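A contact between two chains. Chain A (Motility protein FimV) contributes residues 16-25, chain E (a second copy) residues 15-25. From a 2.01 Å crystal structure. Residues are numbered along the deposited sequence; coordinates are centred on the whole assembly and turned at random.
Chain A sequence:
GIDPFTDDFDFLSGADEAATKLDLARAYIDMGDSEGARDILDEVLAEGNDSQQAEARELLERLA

Chain A, residues 16-25: DEAATKLDLA
Chain E, residues 15-25: ADEAATKLDLA

Two copies of one helix run side by side in nearly the same direction: helix 17-25 of chain A and helix 15-25 of chain E diverge by only 12°, and their axes approach to 10.2 Å. Phi and psi stay near -65° and -40° along most of both; the psi of Asp16(A) is 126°. There its OD2 accepts a hydrogen bond from the N of Ala19(A) at 2.5 Å. The register is slightly staggered at one level and even at the next: the CA of Lys21(A) lies 6.5 Å from the CA of Thr20(E), and the CA of Leu24(A) is 6.8 Å from the CA of Leu24(E).

The packing is knobs into holes. Lys21(A) enters a hole formed by Asp16(E), Ala19(E), Thr20(E) and Asp23(E), while Thr20(E) sits among Glu17(A), Thr20(A), Lys21(A) and Leu24(A). Although its CA-to-CB bond points sideways, the m, t, t, p rotamer of Lys21(A) carries its end inward, where NZ donates a 2.8 Å hydrogen bond to OG1 of Thr20(E). That hydroxyl, on an m rotamer, donates in turn to the backbone O of Asp16(E) at 3.2 Å, so one group serves both helices. Two carboxylates lie near the amine without forming salt bridges: NZ of Lys21(A) is 4.1 Å from OD1 of Asp16(E) and 4.6 Å from OD2 of Asp23(E).

Apolar contacts complete the seam. CG2 of Thr20(A), also m, meets CG2 of Thr20(E) at 3.6 Å. Leu24(A), m and t, points toward chain E and places CD1 3.6 Å from CB of Asp23(E); its CD2 lies 3.8 Å from CD1 of Leu24(E), which adopts t, p. Identical leucines thus meet through different rotamers. The summed buried area is 355 Å².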

# COMPACT_ATOMS: atom_id res chain seq x y z
N ASP A 16 3.51 12.20 1.94
CA ASP A 16 4.61 11.66 2.74
C ASP A 16 4.79 10.16 2.50
O ASP A 16 3.85 9.38 2.63
CB ASP A 16 4.37 11.92 4.23
CG ASP A 16 5.45 11.32 5.10
OD1 ASP A 16 6.53 11.95 5.22
OD2 ASP A 16 5.23 10.23 5.66
N GLU A 17 6.02 9.78 2.14
CA GLU A 17 6.31 8.40 1.77
C GLU A 17 6.23 7.45 2.96
O GLU A 17 5.78 6.31 2.83
CB GLU A 17 7.69 8.30 1.11
N ALA A 18 6.68 7.91 4.12
CA ALA A 18 6.63 7.10 5.34
C ALA A 18 5.19 6.82 5.76
O ALA A 18 4.85 5.70 6.13
CB ALA A 18 7.39 7.79 6.46
N ALA A 19 4.35 7.84 5.69
CA ALA A 19 2.94 7.70 6.06
C ALA A 19 2.21 6.76 5.11
O ALA A 19 1.30 6.04 5.52
CB ALA A 19 2.26 9.06 6.10
N THR A 20 2.61 6.78 3.85
CA THR A 20 2.03 5.88 2.85
C THR A 20 2.42 4.44 3.14
O THR A 20 1.59 3.53 3.07
CB THR A 20 2.48 6.24 1.43
OG1 THR A 20 2.05 7.57 1.11
CG2 THR A 20 1.90 5.26 0.42
N LYS A 21 3.69 4.24 3.48
CA LYS A 21 4.20 2.90 3.77
C LYS A 21 3.56 2.31 5.02
O LYS A 21 3.34 1.10 5.08
CB LYS A 21 5.73 2.92 3.91
CG LYS A 21 6.47 3.13 2.59
CD LYS A 21 7.97 3.03 2.81
CE LYS A 21 8.74 3.10 1.50
NZ LYS A 21 8.66 4.45 0.88
N LEU A 22 3.27 3.15 6.00
CA LEU A 22 2.55 2.71 7.19
C LEU A 22 1.20 2.09 6.80
O LEU A 22 0.83 1.03 7.30
CB LEU A 22 2.34 3.86 8.18
CG LEU A 22 3.55 4.24 9.05
CD1 LEU A 22 3.27 5.52 9.84
CD2 LEU A 22 3.90 3.11 10.00
N ASP A 23 0.48 2.75 5.91
CA ASP A 23 -0.81 2.25 5.43
C ASP A 23 -0.64 0.96 4.64
O ASP A 23 -1.41 0.02 4.79
CB ASP A 23 -1.51 3.28 4.56
CG ASP A 23 -1.89 4.52 5.32
OD1 ASP A 23 -2.45 4.41 6.44
OD2 ASP A 23 -1.63 5.62 4.79
N LEU A 24 0.38 0.93 3.78
CA LEU A 24 0.67 -0.25 2.99
C LEU A 24 1.01 -1.42 3.91
O LEU A 24 0.57 -2.54 3.67
CB LEU A 24 1.82 0.02 2.01
CG LEU A 24 1.48 0.94 0.84
CD1 LEU A 24 2.67 1.10 -0.09
CD2 LEU A 24 0.28 0.39 0.08
N ALA A 25 1.78 -1.15 4.96
CA ALA A 25 2.11 -2.17 5.94
C ALA A 25 0.84 -2.73 6.59
O ALA A 25 0.73 -3.94 6.81
CB ALA A 25 3.05 -1.61 7.00
N ALA E 15 13.66 7.83 -6.34
CA ALA E 15 13.87 6.43 -5.98
C ALA E 15 13.08 6.09 -4.73
O ALA E 15 12.73 4.93 -4.50
CB ALA E 15 15.35 6.16 -5.77
N ASP E 16 12.79 7.10 -3.92
CA ASP E 16 12.03 6.91 -2.70
C ASP E 16 10.55 6.76 -3.03
O ASP E 16 9.78 6.21 -2.24
CB ASP E 16 12.25 8.08 -1.74
CG ASP E 16 12.08 7.68 -0.28
OD1 ASP E 16 10.95 7.79 0.24
OD2 ASP E 16 13.08 7.26 0.34
N GLU E 17 10.16 7.25 -4.20
CA GLU E 17 8.80 7.09 -4.69
C GLU E 17 8.64 5.72 -5.33
O GLU E 17 7.57 5.12 -5.29
CB GLU E 17 8.46 8.19 -5.71
N ALA E 18 9.72 5.22 -5.92
CA ALA E 18 9.72 3.90 -6.54
C ALA E 18 9.66 2.81 -5.47
O ALA E 18 9.05 1.76 -5.68
CB ALA E 18 10.95 3.72 -7.40
N ALA E 19 10.29 3.07 -4.33
CA ALA E 19 10.24 2.15 -3.20
C ALA E 19 8.80 2.02 -2.71
O ALA E 19 8.33 0.92 -2.39
CB ALA E 19 11.15 2.62 -2.08
N THR E 20 8.10 3.15 -2.66
CA THR E 20 6.69 3.17 -2.27
C THR E 20 5.85 2.41 -3.29
O THR E 20 5.00 1.60 -2.94
CB THR E 20 6.17 4.61 -2.15
OG1 THR E 20 6.93 5.32 -1.17
CG2 THR E 20 4.70 4.61 -1.74
N LYS E 21 6.10 2.68 -4.57
CA LYS E 21 5.33 2.05 -5.64
C LYS E 21 5.62 0.55 -5.78
O LYS E 21 4.73 -0.21 -6.15
CB LYS E 21 5.55 2.79 -6.96
CG LYS E 21 4.90 4.17 -6.98
CD LYS E 21 5.07 4.86 -8.32
CE LYS E 21 4.38 6.22 -8.32
NZ LYS E 21 4.85 7.09 -7.21
N LEU E 22 6.84 0.13 -5.47
CA LEU E 22 7.16 -1.29 -5.43
C LEU E 22 6.37 -1.99 -4.32
O LEU E 22 5.90 -3.11 -4.49
CB LEU E 22 8.66 -1.51 -5.22
CG LEU E 22 9.53 -1.52 -6.48
CD1 LEU E 22 11.00 -1.59 -6.11
CD2 LEU E 22 9.14 -2.68 -7.38
N ASP E 23 6.23 -1.31 -3.19
CA ASP E 23 5.43 -1.82 -2.09
C ASP E 23 3.96 -1.91 -2.50
O ASP E 23 3.27 -2.89 -2.20
CB ASP E 23 5.57 -0.93 -0.85
CG ASP E 23 6.99 -0.89 -0.31
OD1 ASP E 23 7.74 -1.87 -0.53
OD2 ASP E 23 7.35 0.12 0.32
N LEU E 24 3.49 -0.88 -3.21
CA LEU E 24 2.11 -0.85 -3.68
C LEU E 24 1.84 -1.97 -4.69
O LEU E 24 0.85 -2.69 -4.57
CB LEU E 24 1.79 0.51 -4.32
CG LEU E 24 0.34 0.75 -4.75
CD1 LEU E 24 -0.61 0.61 -3.57
CD2 LEU E 24 0.20 2.13 -5.38
N ALA E 25 2.73 -2.10 -5.67
CA ALA E 25 2.60 -3.12 -6.70
C ALA E 25 2.58 -4.53 -6.13
O ALA E 25 1.77 -5.37 -6.55
CB ALA E 25 3.71 -2.98 -7.73